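Local coordinates for o-succinylbenzoate synthase (Synechococcus elongatus, PDB 2OZT), which catalyses the metal-dependent dehydration of SHCHC to 2-succinylbenzoate, a step on the way to 1,4-dihydroxy-2-naphthoate and phylloquinone, at residues S223-S226 / A227-Q231; A273-A277 / I278-A282. One frame throughout, in Å; residues are numbered along the deposited sequence.

Interaction 1 (S223-S226 / A227-Q231); sequences SVVS and AAEVQ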
ATOM      1  N   SER A 223      -7.819  -0.866   7.806  1.00 13.34           N
ATOM      2  CA  SER A 223      -8.307   0.236   8.620  1.00 14.89           C
ATOM      3  C   SER A 223      -7.778   1.608   8.226  1.00 15.54           C
ATOM      4  O   SER A 223      -8.364   2.631   8.655  1.00 15.82           O
ATOM      5  CB  SER A 223      -7.962   0.012  10.102  1.00 13.93           C
ATOM      6  OG  SER A 223      -8.798  -0.986  10.707  1.00 15.68           O
ATOM      7  N   VAL A 224      -6.651   1.628   7.501  1.00 15.53           N
ATOM      8  CA  VAL A 224      -6.008   2.902   7.162  1.00 15.84           C
ATOM      9  C   VAL A 224      -5.769   3.052   5.661  1.00 16.92           C
ATOM     10  O   VAL A 224      -4.755   2.638   5.133  1.00 17.52           O
ATOM     11  CB  VAL A 224      -4.734   3.205   8.000  1.00 16.10           C
ATOM     12  CG1 VAL A 224      -5.118   3.501   9.478  1.00 16.08           C
ATOM     13  CG2 VAL A 224      -3.706   2.068   7.959  1.00 15.28           C
ATOM     14  N   VAL A 225      -6.743   3.631   4.993  1.00 16.75           N
ATOM     15  CA  VAL A 225      -6.645   3.892   3.556  1.00 16.80           C
ATOM     16  C   VAL A 225      -6.292   5.373   3.321  1.00 16.52           C
ATOM     17  O   VAL A 225      -5.263   5.709   2.706  1.00 17.18           O
ATOM     18  CB  VAL A 225      -7.956   3.479   2.870  1.00 16.30           C
ATOM     19  CG1 VAL A 225      -7.927   3.843   1.360  1.00 16.99           C
ATOM     20  CG2 VAL A 225      -8.202   1.957   3.089  1.00 20.96           C
ATOM     21  N   SER A 226      -7.118   6.251   3.858  1.00 16.76           N
ATOM     22  CA  SER A 226      -6.971   7.695   3.638  1.00 16.67           C
ATOM     23  C   SER A 226      -6.217   8.400   4.755  1.00 15.96           C
ATOM     24  O   SER A 226      -6.088   7.873   5.882  1.00 15.98           O
ATOM     25  CB  SER A 226      -8.361   8.336   3.539  1.00 16.10           C
ATOM     26  OG  SER A 226      -9.000   8.264   4.821  1.00 19.64           O
ATOM     27  N   ALA A 227      -5.702   9.596   4.441  1.00 15.61           N
ATOM     28  CA  ALA A 227      -5.106  10.435   5.476  1.00 15.93           C
ATOM     29  C   ALA A 227      -6.040  10.638   6.675  1.00 16.84           C
ATOM     30  O   ALA A 227      -5.600  10.630   7.845  1.00 16.69           O
ATOM     31  CB  ALA A 227      -4.709  11.791   4.865  1.00 16.21           C
ATOM     32  N   ALA A 228      -7.330  10.830   6.400  1.00 17.66           N
ATOM     33  CA  ALA A 228      -8.276  11.030   7.527  1.00 16.93           C
ATOM     34  C   ALA A 228      -8.322   9.845   8.481  1.00 16.69           C
ATOM     35  O   ALA A 228      -8.417  10.042   9.691  1.00 15.66           O
ATOM     36  CB  ALA A 228      -9.671  11.365   7.000  1.00 17.64           C
ATOM     37  N   GLU A 229      -8.254   8.631   7.938  1.00 15.62           N
ATOM     38  CA  GLU A 229      -8.263   7.427   8.768  1.00 15.51           C
ATOM     39  C   GLU A 229      -6.969   7.330   9.535  1.00 16.29           C
ATOM     40  O   GLU A 229      -6.982   6.962  10.712  1.00 15.44           O
ATOM     41  CB  GLU A 229      -8.448   6.184   7.899  1.00 15.31           C
ATOM     42  CG  GLU A 229      -9.870   6.092   7.361  1.00 17.22           C
ATOM     43  CD  GLU A 229     -10.096   4.879   6.485  1.00 24.26           C
ATOM     44  OE1 GLU A 229      -9.232   4.595   5.653  1.00 21.06           O
ATOM     45  OE2 GLU A 229     -11.148   4.208   6.611  1.00 29.25           O
ATOM     46  N   VAL A 230      -5.836   7.606   8.903  1.00 15.08           N
ATOM     47  CA  VAL A 230      -4.561   7.616   9.633  1.00 14.86           C
ATOM     48  C   VAL A 230      -4.611   8.594  10.800  1.00 15.62           C
ATOM     49  O   VAL A 230      -4.232   8.259  11.930  1.00 14.64           O
ATOM     50  CB  VAL A 230      -3.352   7.913   8.715  1.00 14.46           C
ATOM     51  CG1 VAL A 230      -2.042   7.995   9.506  1.00 15.01           C
ATOM     52  CG2 VAL A 230      -3.229   6.815   7.603  1.00 15.29           C
ATOM     53  N   GLN A 231      -5.070   9.819  10.512  1.00 15.17           N
ATOM     54  CA  GLN A 231      -5.149  10.821  11.582  1.00 15.81           C
ATOM     55  C   GLN A 231      -6.067  10.354  12.713  1.00 15.70           C
ATOM     56  O   GLN A 231      -5.734  10.562  13.888  1.00 15.32           O
ATOM     57  CB  GLN A 231      -5.624  12.161  11.017  1.00 17.07           C
ATOM     58  CG  GLN A 231      -5.735  13.229  12.106  1.00 18.61           C
ATOM     59  CD  GLN A 231      -6.136  14.555  11.594  1.00 26.42           C
ATOM     60  OE1 GLN A 231      -5.315  15.277  11.020  1.00 30.80           O
ATOM     61  NE2 GLN A 231      -7.393  14.930  11.834  1.00 28.53           N
TER
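Ser226 and Glu229 form a capping box at the start of helix 227-235, each side chain accepting the other's backbone N-H. From the N-cap position Ser226 OG accepts Glu229 N at 3.2 Å; its chi1 of 68° sets the hydroxyl between its own backbone N and carbonyl carbon, where it can meet that N-H. Glu229 folds back the other way. Its extended chain runs alongside Val225, and OE1 takes two backbone N-H groups of the loop: Val225 N at 2.7 Å, nearly in line with the C-O bond, and Ser226 N at 3.2 Å on the anti side, 22° out of the carboxylate plane. The two donors come from opposite faces of that plane, which should fix how the group is turned.

Among backbone bonds, Val230 N bonds Ser226 O at 3.0 Å, while Glu229 N adds a weak one to the same oxygen.

The apolar part is small. Val230 CG2 rests 3.9 Å from Val224 CB, and both valines also touch Phe242 of strand 241-244.

Cutting Glu229 back to an alanine is likely to strip the Val225 and Ser226 amides of the acceptor they share, leaving the loop less firmly held against the helix start.

Val224 O accepts from Lys245 NZ, the predicted proton acceptor, which places the capped loop beside the active site. The two amides and the nearby N-terminal end of the helix would probably stabilise a negative charge on Glu229.

Interaction 2 (A273-A277 / I278-A282); sequences ALEGA and IARTA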
ATOM      1  N   ALA A 273      -1.025  -0.730  -3.786  1.00 13.30           N
ATOM      2  CA  ALA A 273      -2.460  -0.900  -4.031  1.00 13.97           C
ATOM      3  C   ALA A 273      -2.653  -1.459  -5.452  1.00 14.27           C
ATOM      4  O   ALA A 273      -3.660  -1.148  -6.108  1.00 14.42           O
ATOM      5  CB  ALA A 273      -3.147   0.451  -3.943  1.00 15.44           C
ATOM      6  N   LEU A 274      -1.691  -2.261  -5.925  1.00 14.06           N
ATOM      7  CA  LEU A 274      -1.735  -2.809  -7.301  1.00 15.77           C
ATOM      8  C   LEU A 274      -1.948  -1.708  -8.317  1.00 15.79           C
ATOM      9  O   LEU A 274      -2.811  -1.784  -9.219  1.00 16.57           O
ATOM     10  CB  LEU A 274      -2.819  -3.907  -7.421  1.00 15.78           C
ATOM     11  CG  LEU A 274      -2.635  -5.121  -6.507  1.00 18.60           C
ATOM     12  CD1 LEU A 274      -3.780  -6.093  -6.791  1.00 21.78           C
ATOM     13  CD2 LEU A 274      -1.283  -5.796  -6.705  1.00 21.90           C
ATOM     14  N   GLU A 275      -1.140  -0.668  -8.165  1.00 14.87           N
ATOM     15  CA  GLU A 275      -1.172   0.484  -9.066  1.00 14.26           C
ATOM     16  C   GLU A 275      -0.162   0.273 -10.198  1.00 14.27           C
ATOM     17  O   GLU A 275       0.638  -0.658 -10.177  1.00 15.34           O
ATOM     18  CB  GLU A 275      -0.890   1.795  -8.288  1.00 14.16           C
ATOM     19  CG  GLU A 275       0.482   1.880  -7.657  1.00 14.44           C
ATOM     20  CD  GLU A 275       0.673   0.945  -6.459  1.00 14.74           C
ATOM     21  OE1 GLU A 275       1.288  -0.124  -6.648  1.00 17.20           O
ATOM     22  OE2 GLU A 275       0.245   1.319  -5.356  1.00 15.58           O
ATOM     23  N   GLY A 276      -0.175   1.166 -11.196  1.00 14.87           N
ATOM     24  CA  GLY A 276       0.714   0.975 -12.337  1.00 16.03           C
ATOM     25  C   GLY A 276       2.034   1.708 -12.156  1.00 15.68           C
ATOM     26  O   GLY A 276       2.324   2.260 -11.067  1.00 14.80           O
ATOM     27  N   ALA A 277       2.849   1.700 -13.221  1.00 16.34           N
ATOM     28  CA  ALA A 277       4.205   2.228 -13.152  1.00 15.34           C
ATOM     29  C   ALA A 277       4.275   3.738 -12.909  1.00 15.51           C
ATOM     30  O   ALA A 277       5.234   4.218 -12.276  1.00 15.29           O
ATOM     31  CB  ALA A 277       4.933   1.889 -14.450  1.00 17.00           C
ATOM     32  N   ILE A 278       3.289   4.487 -13.371  1.00 15.50           N
ATOM     33  CA  ILE A 278       3.312   5.933 -13.120  1.00 15.14           C
ATOM     34  C   ILE A 278       3.201   6.197 -11.607  1.00 14.98           C
ATOM     35  O   ILE A 278       4.028   6.861 -11.018  1.00 14.80           O
ATOM     36  CB  ILE A 278       2.262   6.667 -13.939  1.00 14.90           C
ATOM     37  CG1 ILE A 278       2.698   6.600 -15.408  1.00 15.27           C
ATOM     38  CG2 ILE A 278       2.095   8.099 -13.445  1.00 15.35           C
ATOM     39  CD1 ILE A 278       1.626   7.197 -16.403  1.00 17.55           C
ATOM     40  N   ALA A 279       2.200   5.580 -10.969  1.00 14.06           N
ATOM     41  CA  ALA A 279       2.026   5.751  -9.521  1.00 13.43           C
ATOM     42  C   ALA A 279       3.189   5.161  -8.751  1.00 14.23           C
ATOM     43  O   ALA A 279       3.666   5.763  -7.808  1.00 13.90           O
ATOM     44  CB  ALA A 279       0.724   5.024  -9.089  1.00 13.48           C
ATOM     45  N   ARG A 280       3.623   3.953  -9.129  1.00 13.97           N
ATOM     46  CA  ARG A 280       4.735   3.315  -8.355  1.00 14.47           C
ATOM     47  C   ARG A 280       5.997   4.181  -8.435  1.00 15.07           C
ATOM     48  O   ARG A 280       6.669   4.355  -7.424  1.00 14.53           O
ATOM     49  CB  ARG A 280       5.064   1.897  -8.841  1.00 16.72           C
ATOM     50  CG  ARG A 280       3.976   0.950  -8.522  1.00 20.16           C
ATOM     51  CD  ARG A 280       4.384  -0.531  -8.428  1.00 21.81           C
ATOM     52  NE  ARG A 280       3.148  -1.279  -8.637  1.00 23.92           N
ATOM     53  CZ  ARG A 280       3.041  -2.572  -8.941  1.00 23.06           C
ATOM     54  NH1 ARG A 280       4.133  -3.353  -9.037  1.00 22.80           N
ATOM     55  NH2 ARG A 280       1.827  -3.078  -9.133  1.00 23.20           N
ATOM     56  N   THR A 281       6.304   4.718  -9.622  1.00 14.58           N
ATOM     57  CA  THR A 281       7.512   5.525  -9.755  1.00 14.51           C
ATOM     58  C   THR A 281       7.380   6.808  -8.946  1.00 13.53           C
ATOM     59  O   THR A 281       8.340   7.221  -8.286  1.00 14.72           O
ATOM     60  CB  THR A 281       7.832   5.835 -11.226  1.00 15.49           C
ATOM     61  OG1 THR A 281       7.864   4.615 -11.960  1.00 16.19           O
ATOM     62  CG2 THR A 281       9.242   6.455 -11.332  1.00 16.27           C
ATOM     63  N   ALA A 282       6.201   7.411  -8.947  1.00 13.36           N
ATOM     64  CA  ALA A 282       5.938   8.560  -8.111  1.00 13.06           C
ATOM     65  C   ALA A 282       6.146   8.253  -6.627  1.00 13.81           C
ATOM     66  O   ALA A 282       6.659   9.089  -5.873  1.00 14.83           O
ATOM     67  CB  ALA A 282       4.522   9.050  -8.320  1.00 13.44           C
TER
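A local salt bridge and the first helix-turn bonds join residues 275-277 to Arg280 and Thr281, where the buried loop after strand 268-270 turns into helix 277-290. Arg280 reaches back along this turn, extended from CG to NE, and its guanidinium comes to Glu275 twice. NE lies 3.0 Å from Glu275 OE1 in the salt bridge; the hydrogen bond itself is weak, and the carboxylate and guanidinium planes stand 88° apart. NE and NH2 also share Glu275 O through weak bonds, the NH2 one 2.9 Å long; NH2 is held further by Arg304 O.

With chi1 at 63°, Glu275 CG sits between the backbone N and the carbonyl carbon, 3.5 Å from Ala279 CB. The bend at chi2 (-71°) then turns the carboxylate, and Glu275 OE2 accepts Ala273 N at 2.9 Å, from above the carboxylate plane. OE1 has Ser272 OG as a further partner, so the buried carboxylate is gripped on both oxygens.

At the helix start Gly276 is the N-cap residue, and its O accepts Arg280 N at 2.9 Å. One residue on, Ala277 O takes both Thr281 N and Thr281 OG1, the latter at 2.7 Å, from opposite faces of the carbonyl plane. Glu46 of strand 42-47 bonds Gly276 N and Ala279 N, tying the helix start to the N-terminal domain.

Such a strand-loop-helix turn at the C-terminal end of a barrel strand, facing the capping domain, belongs to the enolase-superfamily fold.

Following the chain from the N terminus, strand 218-220 leads into interaction 1, which closes the short loop 223-226 onto the start of helix 227-235. The chain then passes through strand 241-244, helices 246-249 and 252-260, and strand 268-270 before interaction 2 closes loop 273-276 onto helix 277-290. The two contacts lie in series, neither enclosing nor crossing the other; the centres of interactions 1 and 2 are about 19 Å apart, and the nearest atoms of interactions 1 and 2 about 8 Å, without touching. Helix 246-249 lies between them in the fold: Val225 and Ala273 both touch its Leu248. Both loops follow strands of the parallel barrel sheet and come near Lys245, while interaction 2 also meets strand 42-47 of the antiparallel sheet.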